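Local coordinates for protein O-methyltransferase, putative (Bacillus cereus, PDB 3DUW) that probably transfers methyl groups from S-adenosyl-L-methionine to hydroxyl groups of its substrates and binds the product S-adenosyl-L-homocysteine, at residues 119-123 against 145-149; 150-154 against 197-201. All coordinates share one frame; numbering follows the deposited sequence.

In the fold
Along the chain, contact 1 closes first: helix 119-128 and the start of helix 146-155 come together after the chain has passed through strand 136-139. Contact 2 opens only after contact 1 has closed, on the next turns of helix 146-155, and closes once strand 162-166 and helix 182-196 have passed, at the turn leading into the edge strand 200-209. The two contacts therefore follow in series, neither nested nor crossed, and share one helix. Trp-152 touches Leu-120 and Leu-123 of contact 1 from the helix that carries contact 2. Together they connect the cofactor side of this Rossmann-like methyltransferase with the end of the sheet formed by the antiparallel pair 200-209 and 214-221.

Contact 1: 119-123 against 145-149; sequences ALDSL and NNPAY. With SAH (S-adenosyl-L-homocysteine), chain C.
Tyr-149 reaches across to helix 119-128 and shows how one aromatic side chain can serve both helix packing and cofactor binding. Its CG stands anti to its own carbonyl carbon (chi1 -62°), and from CB the ring runs toward the adenine. Tyr-149 CD1 comes first to the methyls of two leucines, with Leu-123 CD1 at 3.9 Å; both leucine side chains cross the tyrosine at about a right angle. One atom further, Tyr-149 CE1 meets Ala-119 CB at 3.5 Å and Leu-120 CD2 at 3.7 Å, the latter methyl also resting on Ala-148 CB. At the tip, Tyr-149 OH accepts a hydrogen bond from a water 2.9 Å away, lying in the ring plane, and is also hydrogen-bonded to Asp-142 OD1. The same water accepts from Leu-120 N and from N6 of S-adenosyl-L-homocysteine, while Ala-119 N donates directly to the adenine N1 (2.9 Å, 159°). The first turn of helix 119-128 thus reads the adenine edge with two successive backbone N-H groups, one direct and one through water. On the sheet side, Ala-119 and Leu-123 pack on strands 61-65 and 85-90, and Tyr-149 on strands 61-65 and 136-139, seating both helices against the sheet.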
loop_
_atom_site.group_PDB
_atom_site.type_symbol
_atom_site.label_atom_id
_atom_site.label_comp_id
_atom_site.label_asym_id
_atom_site.label_seq_id
_atom_site.Cartn_x
_atom_site.Cartn_y
_atom_site.Cartn_z
ATOM N N ALA A 119 10.025 -12.258 20.923
ATOM C CA ALA A 119 8.987 -12.678 19.992
ATOM C C ALA A 119 8.978 -14.173 19.686
ATOM O O ALA A 119 7.921 -14.794 19.676
ATOM C CB ALA A 119 9.091 -11.877 18.696
ATOM N N LEU A 120 10.148 -14.759 19.451
ATOM C CA LEU A 120 10.196 -16.183 19.145
ATOM C C LEU A 120 9.613 -17.034 20.272
ATOM O O LEU A 120 8.978 -18.055 20.011
ATOM C CB LEU A 120 11.629 -16.614 18.824
ATOM C CG LEU A 120 12.198 -16.047 17.517
ATOM C CD1 LEU A 120 13.604 -16.575 17.306
ATOM C CD2 LEU A 120 11.307 -16.436 16.342
ATOM N N ASP A 121 9.817 -16.618 21.522
ATOM C CA ASP A 121 9.265 -17.367 22.650
ATOM C C ASP A 121 7.754 -17.191 22.719
ATOM O O ASP A 121 7.016 -18.150 22.929
ATOM C CB ASP A 121 9.878 -16.912 23.978
ATOM C CG ASP A 121 11.326 -17.317 24.122
ATOM O OD1 ASP A 121 11.653 -18.475 23.780
ATOM O OD2 ASP A 121 12.135 -16.489 24.587
ATOM N N SER A 122 7.298 -15.955 22.542
ATOM C CA SER A 122 5.874 -15.663 22.593
ATOM C C SER A 122 5.101 -16.317 21.451
ATOM O O SER A 122 3.962 -16.737 21.632
ATOM C CB SER A 122 5.644 -14.148 22.573
ATOM O OG SER A 122 6.162 -13.543 23.745
ATOM N N LEU A 123 5.716 -16.398 20.275
ATOM C CA LEU A 123 5.055 -17.003 19.125
ATOM C C LEU A 123 4.768 -18.484 19.377
ATOM O O LEU A 123 3.720 -18.998 18.984
ATOM C CB LEU A 123 5.912 -16.808 17.868
ATOM C CG LEU A 123 5.929 -15.352 17.376
ATOM C CD1 LEU A 123 7.083 -15.120 16.424
ATOM C CD2 LEU A 123 4.603 -15.031 16.707
ATOM N N ASN A 145 15.782 -11.026 12.551
ATOM C CA ASN A 145 14.966 -12.220 12.759
ATOM C C ASN A 145 13.770 -12.344 11.819
ATOM O O ASN A 145 12.911 -13.204 12.018
ATOM C CB ASN A 145 14.482 -12.282 14.210
ATOM C CG ASN A 145 15.387 -13.123 15.090
ATOM O OD1 ASN A 145 15.601 -12.808 16.263
ATOM N ND2 ASN A 145 15.912 -14.209 14.532
ATOM N N ASN A 146 13.709 -11.502 10.794
ATOM C CA ASN A 146 12.598 -11.576 9.857
ATOM C C ASN A 146 12.393 -12.958 9.242
ATOM O O ASN A 146 11.258 -13.366 9.011
ATOM C CB ASN A 146 12.753 -10.523 8.762
ATOM C CG ASN A 146 12.048 -9.229 9.111
ATOM O OD1 ASN A 146 12.017 -8.821 10.271
ATOM N ND2 ASN A 146 11.478 -8.575 8.106
ATOM N N PRO A 147 13.481 -13.701 8.965
ATOM C CA PRO A 147 13.274 -15.034 8.384
ATOM C C PRO A 147 12.411 -15.906 9.299
ATOM O O PRO A 147 11.445 -16.529 8.859
ATOM C CB PRO A 147 14.694 -15.576 8.252
ATOM C CG PRO A 147 15.491 -14.346 7.987
ATOM C CD PRO A 147 14.913 -13.351 8.972
ATOM N N ALA A 148 12.763 -15.934 10.581
ATOM C CA ALA A 148 12.027 -16.723 11.558
ATOM C C ALA A 148 10.616 -16.181 11.767
ATOM O O ALA A 148 9.660 -16.952 11.885
ATOM C CB ALA A 148 12.788 -16.753 12.888
ATOM N N TYR A 149 10.475 -14.858 11.812
ATOM C CA TYR A 149 9.152 -14.272 12.003
ATOM C C TYR A 149 8.251 -14.567 10.810
ATOM O O TYR A 149 7.050 -14.763 10.971
ATOM C CB TYR A 149 9.249 -12.759 12.237
ATOM C CG TYR A 149 10.024 -12.380 13.487
ATOM C CD1 TYR A 149 10.000 -13.195 14.624
ATOM C CD2 TYR A 149 10.776 -11.211 13.532
ATOM C CE1 TYR A 149 10.710 -12.854 15.765
ATOM C CE2 TYR A 149 11.487 -10.859 14.673
ATOM C CZ TYR A 149 11.452 -11.688 15.785
ATOM O OH TYR A 149 12.175 -11.365 16.909
HETATM N N SAH C . 6.065 -0.941 15.065
HETATM C CA SAH C . 6.248 0.014 16.220
HETATM C CB SAH C . 7.697 0.202 16.523
HETATM C CG SAH C . 8.497 -1.014 16.928
HETATM S SD SAH C . 10.288 -0.572 16.939
HETATM C C SAH C . 5.657 1.399 15.791
HETATM O O SAH C . 5.233 1.530 14.639
HETATM O OXT SAH C . 5.648 2.322 16.681
HETATM C "C5'" SAH C . 10.974 -2.173 17.080
HETATM C "C4'" SAH C . 10.599 -2.855 18.483
HETATM O "O4'" SAH C . 11.238 -4.123 18.356
HETATM C "C3'" SAH C . 11.235 -2.250 19.727
HETATM O "O3'" SAH C . 10.255 -1.830 20.680
HETATM C "C2'" SAH C . 12.174 -3.416 20.236
HETATM O "O2'" SAH C . 12.354 -3.408 21.644
HETATM C "C1'" SAH C . 11.464 -4.643 19.701
HETATM N N9 SAH C . 12.177 -5.777 19.619
HETATM C C8 SAH C . 13.494 -6.040 19.282
HETATM N N7 SAH C . 13.833 -7.290 19.313
HETATM C C5 SAH C . 12.649 -7.963 19.705
HETATM C C6 SAH C . 12.381 -9.364 19.916
HETATM N N6 SAH C . 13.295 -10.331 19.759
HETATM N N1 SAH C . 11.096 -9.658 20.296
HETATM C C2 SAH C . 10.131 -8.707 20.468
HETATM N N3 SAH C . 10.349 -7.358 20.278
HETATM C C4 SAH C . 11.626 -7.060 19.899
HETATM O O HOH W 1 12.594 -13.099 19.173
#

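Contact 2: 150-154 against 197-201; sequences FEWAL and EPRVS
With CG anti to the backbone N (chi1 172°), Phe-150 sends its ring from helix 146-155 toward Glu-197 and Val-200, whereas Arg-199 has its CG between backbone N and carbonyl carbon (chi1 53°) and bends at chi3, bringing one face of its guanidinium against Leu-154 CD2. The ring meets Val-200 with its edge: Phe-150 CZ lies 3.8 Å from Val-200 CG2, near the ring plane. Glu-197 runs antiparallel to the phenylalanine, its carboxylate plane turned 76° from the ring. Its CG is 3.6 Å from Phe-150 CE2, so the aliphatic part of an acidic side chain joins the apolar packing.

Leu-154 is the central wedge. Its CD1 lies 3.4 Å from Glu-197 CD, and its CG touches Val-200 CG2 at 4.0 Å. Its CD2 lies over the guanidinium face of Arg-199, toward the rim, but so close, and with the leucine chi1 so far from a staggered value, that the exact placement of one of these two side chains is doubtful. At the outer margin the carboxylates of Glu-151 and Glu-197 lie nearly coplanar, with their OE2 atoms 2.9 Å apart; like charges this close probably raise the pKa of one or both.

The partner segment is a type I beta turn from Glu-197 to Val-200, closed by Val-200 N bonding to Glu-197 O. It links helix 182-196 to strand 200-209, while Phe-150 and Val-200 also pack on Ile-194 and Leu-154 on Val-221. Helix 146-155 thus packs against the start of the 200-209/214-221 hairpin, which completes the seven-stranded 3-2-1-4-5-7-6 sheet of class I methyltransferases.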
loop_
_atom_site.group_PDB
_atom_site.type_symbol
_atom_site.label_atom_id
_atom_site.label_comp_id
_atom_site.label_asym_id
_atom_site.label_seq_id
_atom_site.Cartn_x
_atom_site.Cartn_y
_atom_site.Cartn_z
ATOM N N PHE A 150 8.830 -14.601 9.613
ATOM C CA PHE A 150 8.053 -14.897 8.413
ATOM C C PHE A 150 7.534 -16.332 8.491
ATOM O O PHE A 150 6.374 -16.596 8.187
ATOM C CB PHE A 150 8.907 -14.720 7.152
ATOM C CG PHE A 150 8.229 -15.185 5.894
ATOM C CD1 PHE A 150 6.991 -14.667 5.517
ATOM C CD2 PHE A 150 8.818 -16.158 5.096
ATOM C CE1 PHE A 150 6.349 -15.119 4.362
ATOM C CE2 PHE A 150 8.186 -16.615 3.940
ATOM C CZ PHE A 150 6.946 -16.095 3.572
ATOM N N GLU A 151 8.393 -17.256 8.910
ATOM C CA GLU A 151 7.977 -18.647 9.022
ATOM C C GLU A 151 6.863 -18.788 10.054
ATOM O O GLU A 151 5.911 -19.544 9.850
ATOM C CB GLU A 151 9.169 -19.534 9.385
ATOM C CG GLU A 151 10.172 -19.688 8.252
ATOM C CD GLU A 151 9.562 -20.327 7.015
ATOM O OE1 GLU A 151 8.924 -21.387 7.152
ATOM O OE2 GLU A 151 9.720 -19.770 5.906
ATOM N N TRP A 152 6.973 -18.058 11.162
ATOM C CA TRP A 152 5.939 -18.105 12.190
ATOM C C TRP A 152 4.654 -17.473 11.666
ATOM O O TRP A 152 3.554 -17.947 11.952
ATOM C CB TRP A 152 6.391 -17.373 13.456
ATOM C CG TRP A 152 7.071 -18.267 14.437
ATOM C CD1 TRP A 152 8.378 -18.227 14.814
ATOM C CD2 TRP A 152 6.475 -19.348 15.162
ATOM N NE1 TRP A 152 8.638 -19.218 15.733
ATOM C CE2 TRP A 152 7.487 -19.920 15.964
ATOM C CE3 TRP A 152 5.184 -19.889 15.212
ATOM C CZ2 TRP A 152 7.248 -21.011 16.807
ATOM C CZ3 TRP A 152 4.947 -20.974 16.054
ATOM C CH2 TRP A 152 5.976 -21.522 16.839
ATOM N N ALA A 153 4.794 -16.397 10.899
ATOM C CA ALA A 153 3.631 -15.718 10.339
ATOM C C ALA A 153 2.851 -16.688 9.459
ATOM O O ALA A 153 1.629 -16.782 9.552
ATOM C CB ALA A 153 4.069 -14.507 9.523
ATOM N N LEU A 154 3.568 -17.411 8.606
ATOM C CA LEU A 154 2.948 -18.376 7.711
ATOM C C LEU A 154 2.252 -19.462 8.525
ATOM O O LEU A 154 1.129 -19.867 8.222
ATOM C CB LEU A 154 4.011 -19.022 6.822
ATOM C CG LEU A 154 3.797 -19.020 5.308
ATOM C CD1 LEU A 154 4.753 -20.022 4.678
ATOM C CD2 LEU A 154 2.360 -19.373 4.973
ATOM N N GLU A 197 8.712 -19.677 -0.788
ATOM C CA GLU A 197 7.428 -20.164 -0.281
ATOM C C GLU A 197 6.328 -19.969 -1.328
ATOM O O GLU A 197 5.849 -18.858 -1.545
ATOM C CB GLU A 197 7.057 -19.432 1.016
ATOM C CG GLU A 197 7.950 -19.775 2.210
ATOM C CD GLU A 197 7.539 -21.055 2.931
ATOM O OE1 GLU A 197 6.810 -21.880 2.341
ATOM O OE2 GLU A 197 7.961 -21.241 4.093
ATOM N N PRO A 198 5.910 -21.058 -1.993
ATOM C CA PRO A 198 4.865 -20.980 -3.019
ATOM C C PRO A 198 3.524 -20.459 -2.507
ATOM O O PRO A 198 2.713 -19.955 -3.279
ATOM C CB PRO A 198 4.763 -22.422 -3.515
ATOM C CG PRO A 198 6.135 -22.957 -3.287
ATOM C CD PRO A 198 6.464 -22.420 -1.921
ATOM N N ARG A 199 3.292 -20.581 -1.206
ATOM C CA ARG A 199 2.033 -20.134 -0.626
ATOM C C ARG A 199 1.968 -18.631 -0.369
ATOM O O ARG A 199 0.959 -18.132 0.124
ATOM C CB ARG A 199 1.771 -20.897 0.672
ATOM C CG ARG A 199 2.928 -20.843 1.647
ATOM C CD ARG A 199 2.804 -21.902 2.731
ATOM N NE ARG A 199 1.549 -21.801 3.470
ATOM C CZ ARG A 199 1.328 -22.385 4.643
ATOM N NH1 ARG A 199 2.280 -23.111 5.213
ATOM N NH2 ARG A 199 0.158 -22.238 5.247
ATOM N N VAL A 200 3.030 -17.907 -0.713
ATOM C CA VAL A 200 3.056 -16.463 -0.486
ATOM C C VAL A 200 3.481 -15.669 -1.719
ATOM O O VAL A 200 4.506 -15.966 -2.336
ATOM C CB VAL A 200 4.012 -16.102 0.680
ATOM C CG1 VAL A 200 4.016 -14.598 0.916
ATOM C CG2 VAL A 200 3.592 -16.831 1.943
ATOM N N SER A 201 2.683 -14.666 -2.074
ATOM C CA SER A 201 2.969 -13.797 -3.212
ATOM C C SER A 201 3.161 -12.400 -2.634
ATOM O O SER A 201 2.357 -11.945 -1.821
ATOM C CB SER A 201 1.805 -13.806 -4.205
ATOM O OG SER A 201 0.609 -13.358 -3.597
#